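Local coordinates for protein pyruvate kinase (Toxoplasma gondii, PDB 3GG8) that catalyses the last step of glycolysis, transferring the phosphoryl group of phosphoenolpyruvate to ADP to give pyruvate and ATP, at residues C[37-45]-C[57-68]. Sequence-based numbering, arbitrary orientation.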
ATOM      1  N   ARG C  37     -23.132  -8.205 -15.562  1.00 29.81           N
ATOM      2  CA  ARG C  37     -22.244  -7.328 -16.344  1.00 31.31           C
ATOM      3  C   ARG C  37     -21.568  -8.014 -17.537  1.00 32.02           C
ATOM      4  O   ARG C  37     -21.374  -7.406 -18.600  1.00 33.01           O
ATOM      5  CB  ARG C  37     -21.199  -6.702 -15.412  1.00 31.48           C
ATOM      6  CG  ARG C  37     -21.735  -6.357 -14.019  1.00 32.17           C
ATOM      7  CD  ARG C  37     -22.668  -5.141 -14.037  1.00 35.56           C
ATOM      8  NE  ARG C  37     -21.991  -3.954 -14.571  1.00 37.70           N
ATOM      9  CZ  ARG C  37     -21.138  -3.194 -13.885  1.00 36.88           C
ATOM     10  NH1 ARG C  37     -20.859  -3.482 -12.621  1.00 37.96           N
ATOM     11  NH2 ARG C  37     -20.562  -2.146 -14.464  1.00 35.41           N
ATOM     12  N   THR C  38     -21.218  -9.285 -17.366  1.00 32.53           N
ATOM     13  CA  THR C  38     -20.668 -10.120 -18.447  1.00 32.26           C
ATOM     14  C   THR C  38     -21.607 -10.199 -19.673  1.00 32.98           C
ATOM     15  O   THR C  38     -22.819 -10.315 -19.518  1.00 33.64           O
ATOM     16  CB  THR C  38     -20.270 -11.538 -17.890  1.00 32.20           C
ATOM     17  OG1 THR C  38     -19.463 -11.378 -16.704  1.00 30.80           O
ATOM     18  CG2 THR C  38     -19.492 -12.336 -18.900  1.00 30.11           C
ATOM     19  N   ARG C  39     -21.040 -10.081 -20.876  1.00 32.95           N
ATOM     20  CA  ARG C  39     -21.781 -10.094 -22.145  1.00 33.11           C
ATOM     21  C   ARG C  39     -21.945 -11.526 -22.682  1.00 33.02           C
ATOM     22  O   ARG C  39     -21.063 -12.365 -22.502  1.00 32.65           O
ATOM     23  CB  ARG C  39     -20.983  -9.303 -23.178  1.00 33.94           C
ATOM     24  CG  ARG C  39     -21.277  -7.829 -23.302  1.00 35.81           C
ATOM     25  CD  ARG C  39     -21.532  -7.112 -22.024  1.00 37.66           C
ATOM     26  NE  ARG C  39     -22.934  -7.106 -21.599  1.00 39.57           N
ATOM     27  CZ  ARG C  39     -23.923  -6.426 -22.183  1.00 40.97           C
ATOM     28  NH1 ARG C  39     -25.137  -6.487 -21.667  1.00 39.88           N
ATOM     29  NH2 ARG C  39     -23.721  -5.701 -23.281  1.00 43.34           N
ATOM     30  N   ILE C  40     -23.065 -11.819 -23.343  1.00 33.15           N
ATOM     31  CA  ILE C  40     -23.321 -13.200 -23.784  1.00 32.99           C
ATOM     32  C   ILE C  40     -23.369 -13.289 -25.310  1.00 33.69           C
ATOM     33  O   ILE C  40     -24.127 -12.555 -25.959  1.00 33.30           O
ATOM     34  CB  ILE C  40     -24.600 -13.791 -23.145  1.00 33.05           C
ATOM     35  CG1 ILE C  40     -24.455 -13.868 -21.610  1.00 32.36           C
ATOM     36  CG2 ILE C  40     -24.926 -15.161 -23.729  1.00 32.16           C
ATOM     37  CD1 ILE C  40     -25.723 -14.223 -20.878  1.00 32.71           C
ATOM     38  N   VAL C  41     -22.529 -14.167 -25.864  1.00 33.88           N
ATOM     39  CA  VAL C  41     -22.506 -14.424 -27.309  1.00 33.82           C
ATOM     40  C   VAL C  41     -23.231 -15.743 -27.620  1.00 34.58           C
ATOM     41  O   VAL C  41     -22.954 -16.787 -26.998  1.00 32.94           O
ATOM     42  CB  VAL C  41     -21.057 -14.452 -27.872  1.00 34.40           C
ATOM     43  CG1 VAL C  41     -21.060 -14.652 -29.394  1.00 33.02           C
ATOM     44  CG2 VAL C  41     -20.274 -13.178 -27.461  1.00 32.86           C
ATOM     45  N   CYS C  42     -24.168 -15.672 -28.574  1.00 34.78           N
ATOM     46  CA  CYS C  42     -24.978 -16.829 -28.986  1.00 35.18           C
ATOM     47  C   CYS C  42     -24.781 -17.139 -30.455  1.00 35.46           C
ATOM     48  O   CYS C  42     -24.825 -16.242 -31.312  1.00 34.68           O
ATOM     49  CB  CYS C  42     -26.455 -16.574 -28.720  1.00 36.00           C
ATOM     50  SG  CYS C  42     -26.830 -16.322 -26.966  1.00 36.75           S
ATOM     51  N   THR C  43     -24.529 -18.415 -30.727  1.00 35.56           N
ATOM     52  CA  THR C  43     -24.346 -18.911 -32.090  1.00 34.76           C
ATOM     53  C   THR C  43     -25.715 -19.219 -32.683  1.00 34.80           C
ATOM     54  O   THR C  43     -26.525 -19.933 -32.077  1.00 33.64           O
ATOM     55  CB  THR C  43     -23.442 -20.162 -32.107  1.00 34.96           C
ATOM     56  OG1 THR C  43     -22.178 -19.817 -31.544  1.00 34.94           O
ATOM     57  CG2 THR C  43     -23.207 -20.692 -33.529  1.00 35.37           C
ATOM     58  N   MET C  44     -25.955 -18.661 -33.869  1.00 34.04           N
ATOM     59  CA  MET C  44     -27.177 -18.876 -34.619  1.00 34.01           C
ATOM     60  C   MET C  44     -27.188 -20.277 -35.200  1.00 33.58           C
ATOM     61  O   MET C  44     -26.135 -20.820 -35.512  1.00 32.89           O
ATOM     62  CB  MET C  44     -27.223 -17.870 -35.776  1.00 33.96           C
ATOM     63  CG  MET C  44     -27.159 -16.431 -35.300  1.00 34.20           C
ATOM     64  SD  MET C  44     -28.618 -15.975 -34.317  1.00 34.63           S
ATOM     65  CE  MET C  44     -28.204 -16.473 -32.629  1.00 29.13           C
ATOM     66  N   GLY C  45     -28.380 -20.838 -35.368  1.00 33.44           N
ATOM     67  CA  GLY C  45     -28.521 -22.195 -35.893  1.00 33.60           C
ATOM     68  C   GLY C  45     -29.975 -22.610 -35.921  1.00 34.16           C
ATOM     69  O   GLY C  45     -30.839 -21.818 -35.547  1.00 34.81           O
ATOM     70  N   MET C  57     -34.528 -14.957 -26.647  1.00 33.16           N
ATOM     71  CA  MET C  57     -33.107 -14.968 -26.341  1.00 33.09           C
ATOM     72  C   MET C  57     -32.577 -13.585 -26.024  1.00 32.39           C
ATOM     73  O   MET C  57     -31.722 -13.448 -25.161  1.00 32.10           O
ATOM     74  CB  MET C  57     -32.319 -15.619 -27.469  1.00 32.79           C
ATOM     75  CG  MET C  57     -32.439 -17.121 -27.417  1.00 34.01           C
ATOM     76  SD  MET C  57     -31.882 -17.915 -28.902  1.00 34.53           S
ATOM     77  CE  MET C  57     -30.116 -17.708 -28.813  1.00 33.69           C
ATOM     78  N   ILE C  58     -33.095 -12.561 -26.703  1.00 32.00           N
ATOM     79  CA  ILE C  58     -32.768 -11.194 -26.341  1.00 31.77           C
ATOM     80  C   ILE C  58     -33.168 -10.939 -24.882  1.00 32.58           C
ATOM     81  O   ILE C  58     -32.351 -10.437 -24.096  1.00 32.39           O
ATOM     82  CB  ILE C  58     -33.459 -10.158 -27.241  1.00 31.87           C
ATOM     83  CG1 ILE C  58     -32.940 -10.242 -28.678  1.00 30.69           C
ATOM     84  CG2 ILE C  58     -33.286  -8.739 -26.655  1.00 31.43           C
ATOM     85  CD1 ILE C  58     -33.762  -9.451 -29.667  1.00 31.25           C
ATOM     86  N   ASP C  59     -34.412 -11.276 -24.524  1.00 32.98           N
ATOM     87  CA  ASP C  59     -34.913 -11.035 -23.149  1.00 33.75           C
ATOM     88  C   ASP C  59     -34.061 -11.787 -22.139  1.00 33.42           C
ATOM     89  O   ASP C  59     -33.875 -11.331 -21.027  1.00 34.05           O
ATOM     90  CB  ASP C  59     -36.392 -11.439 -22.980  1.00 33.36           C
ATOM     91  CG  ASP C  59     -37.331 -10.642 -23.862  1.00 34.62           C
ATOM     92  OD1 ASP C  59     -36.958  -9.527 -24.297  1.00 35.99           O
ATOM     93  OD2 ASP C  59     -38.467 -11.127 -24.109  1.00 34.58           O
ATOM     94  N   ALA C  60     -33.523 -12.927 -22.559  1.00 33.79           N
ATOM     95  CA  ALA C  60     -32.754 -13.805 -21.684  1.00 33.66           C
ATOM     96  C   ALA C  60     -31.330 -13.318 -21.414  1.00 33.95           C
ATOM     97  O   ALA C  60     -30.700 -13.748 -20.441  1.00 34.21           O
ATOM     98  CB  ALA C  60     -32.740 -15.208 -22.254  1.00 33.34           C
ATOM     99  N   GLY C  61     -30.814 -12.444 -22.281  1.00 33.86           N
ATOM    100  CA  GLY C  61     -29.448 -11.932 -22.153  1.00 33.19           C
ATOM    101  C   GLY C  61     -28.551 -11.951 -23.386  1.00 32.81           C
ATOM    102  O   GLY C  61     -27.376 -11.591 -23.292  1.00 33.03           O
ATOM    103  N   MET C  62     -29.065 -12.363 -24.539  1.00 32.31           N
ATOM    104  CA  MET C  62     -28.241 -12.365 -25.768  1.00 32.42           C
ATOM    105  C   MET C  62     -27.840 -10.939 -26.169  1.00 32.59           C
ATOM    106  O   MET C  62     -28.706 -10.081 -26.298  1.00 32.74           O
ATOM    107  CB  MET C  62     -28.979 -13.047 -26.933  1.00 32.51           C
ATOM    108  CG  MET C  62     -28.287 -12.908 -28.297  1.00 32.25           C
ATOM    109  SD  MET C  62     -28.976 -14.032 -29.521  1.00 32.83           S
ATOM    110  CE  MET C  62     -30.507 -13.185 -29.976  1.00 29.23           C
ATOM    111  N   ASN C  63     -26.535 -10.699 -26.361  1.00 32.84           N
ATOM    112  CA  ASN C  63     -26.026  -9.407 -26.816  1.00 32.36           C
ATOM    113  C   ASN C  63     -25.362  -9.484 -28.182  1.00 33.04           C
ATOM    114  O   ASN C  63     -25.268  -8.487 -28.902  1.00 32.11           O
ATOM    115  CB  ASN C  63     -25.018  -8.838 -25.808  1.00 32.17           C
ATOM    116  CG  ASN C  63     -25.525  -8.870 -24.384  1.00 31.86           C
ATOM    117  OD1 ASN C  63     -24.936  -9.538 -23.534  1.00 30.77           O
ATOM    118  ND2 ASN C  63     -26.608  -8.131 -24.104  1.00 30.58           N
ATOM    119  N   VAL C  64     -24.861 -10.670 -28.525  1.00 33.68           N
ATOM    120  CA  VAL C  64     -24.126 -10.848 -29.781  1.00 33.48           C
ATOM    121  C   VAL C  64     -24.602 -12.122 -30.469  1.00 34.10           C
ATOM    122  O   VAL C  64     -24.790 -13.153 -29.807  1.00 33.09           O
ATOM    123  CB  VAL C  64     -22.585 -10.937 -29.552  1.00 33.63           C
ATOM    124  CG1 VAL C  64     -21.827 -11.098 -30.884  1.00 32.02           C
ATOM    125  CG2 VAL C  64     -22.055  -9.707 -28.737  1.00 33.74           C
ATOM    126  N   CYS C  65     -24.774 -12.021 -31.791  1.00 34.73           N
ATOM    127  CA  CYS C  65     -25.118 -13.142 -32.665  1.00 35.55           C
ATOM    128  C   CYS C  65     -23.936 -13.587 -33.532  1.00 35.58           C
ATOM    129  O   CYS C  65     -23.509 -12.861 -34.437  1.00 35.46           O
ATOM    130  CB  CYS C  65     -26.283 -12.760 -33.576  1.00 34.91           C
ATOM    131  SG  CYS C  65     -27.739 -12.241 -32.654  1.00 37.49           S
ATOM    132  N   ARG C  66     -23.460 -14.797 -33.253  1.00 35.72           N
ATOM    133  CA  ARG C  66     -22.404 -15.459 -33.998  1.00 36.26           C
ATOM    134  C   ARG C  66     -22.952 -16.270 -35.169  1.00 36.69           C
ATOM    135  O   ARG C  66     -23.782 -17.162 -34.981  1.00 37.66           O
ATOM    136  CB  ARG C  66     -21.624 -16.394 -33.076  1.00 35.95           C
ATOM    137  CG  ARG C  66     -20.637 -17.315 -33.806  1.00 35.95           C
ATOM    138  CD  ARG C  66     -19.715 -17.967 -32.791  1.00 38.95           C
ATOM    139  NE  ARG C  66     -18.730 -18.882 -33.374  1.00 39.99           N
ATOM    140  CZ  ARG C  66     -18.891 -20.201 -33.463  1.00 39.74           C
ATOM    141  NH1 ARG C  66     -20.011 -20.766 -33.014  1.00 37.41           N
ATOM    142  NH2 ARG C  66     -17.932 -20.957 -34.000  1.00 39.28           N
ATOM    143  N   LEU C  67     -22.493 -15.938 -36.372  1.00 36.35           N
ATOM    144  CA  LEU C  67     -22.738 -16.728 -37.560  1.00 35.36           C
ATOM    145  C   LEU C  67     -21.505 -17.598 -37.808  1.00 35.88           C
ATOM    146  O   LEU C  67     -20.437 -17.094 -38.160  1.00 36.12           O
ATOM    147  CB  LEU C  67     -22.946 -15.811 -38.752  1.00 35.55           C
ATOM    148  CG  LEU C  67     -23.928 -14.640 -38.657  1.00 33.84           C
ATOM    149  CD1 LEU C  67     -23.814 -13.776 -39.908  1.00 33.56           C
ATOM    150  CD2 LEU C  67     -25.360 -15.146 -38.433  1.00 34.93           C
ATOM    151  N   ASN C  68     -21.647 -18.902 -37.592  1.00 35.56           N
ATOM    152  CA  ASN C  68     -20.580 -19.848 -37.853  1.00 35.19           C
ATOM    153  C   ASN C  68     -20.431 -20.233 -39.331  1.00 34.87           C
ATOM    154  O   ASN C  68     -21.121 -21.135 -39.815  1.00 35.52           O
ATOM    155  CB  ASN C  68     -20.756 -21.102 -36.996  1.00 34.64           C
ATOM    156  CG  ASN C  68     -19.589 -22.044 -37.128  1.00 36.65           C
ATOM    157  OD1 ASN C  68     -18.647 -21.778 -37.886  1.00 35.61           O
ATOM    158  ND2 ASN C  68     -19.640 -23.158 -36.415  1.00 36.28           N
TER
HETATM  159  O   HOH W   1     -24.526 -19.787 -37.421  1.00 39.32           O
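The carbonyl oxygen of Ile-40 accepts two backbone bonds, a straight one from Asn-63 N (3.1 Å, 164°) and a more bent one from Val-64 N (3.3 Å). The side-chain amide of Asn-63 makes up for the irregular pairing here: its OD1 offers an in-plane lone pair to Ile-40 N at 3.0 Å, standing in for a main-chain acceptor. Chi1 of -49° sets CG beside the residue's own nitrogen, which turns the amide back toward the 37-45 backbone. Across it the bent chain of Arg-39 brings its guanidinium to stack on the amide, planes 30° apart, with OD1 over the centre of one face, where the oxygen's partial negative charge probably favours the cation, although ND2 and NH1, both donors, only pack against each other. Farther along, regular parallel pairing takes over, through Cys-42 N to Val-64 O, Arg-66 N to Cys-42 O and Met-44 N to Arg-66 O.

Toward the barrel interior, Val-41 and Val-64 lie side by side, CG2 of Val-41 meeting CB of Val-64 at 3.8 Å, beta-branched residues well suited to strands. Next to them the extended Arg-66 runs alongside Thr-43, and its NH1 reaches Thr-43 OG1 in the guanidinium plane (2.8 Å). That hydroxyl also bonds Leu-346 O, while Arg-66 NE pairs with Asp-101, so hydroxyl and guanidinium each have more than one partner.

Toward the helices, pliable methionines and the small Cys-42 fill the layer, with Leu-67 at one end: Cys-42 CB sits 3.7 Å from Met-62 SD and also touches Met-57 CE, while Met-44 CG meets Leu-67 CD2. Helices 74-90 and 356-371 pack over this side. Gly-61, with positive phi in a Schellman motif where a CB would jam against the preceding carbonyl oxygen, ends helix 51-60 and turns the chain into strand 62-68, completing the first beta-alpha-beta unit of pyruvate kinase's eight-stranded TIM barrel.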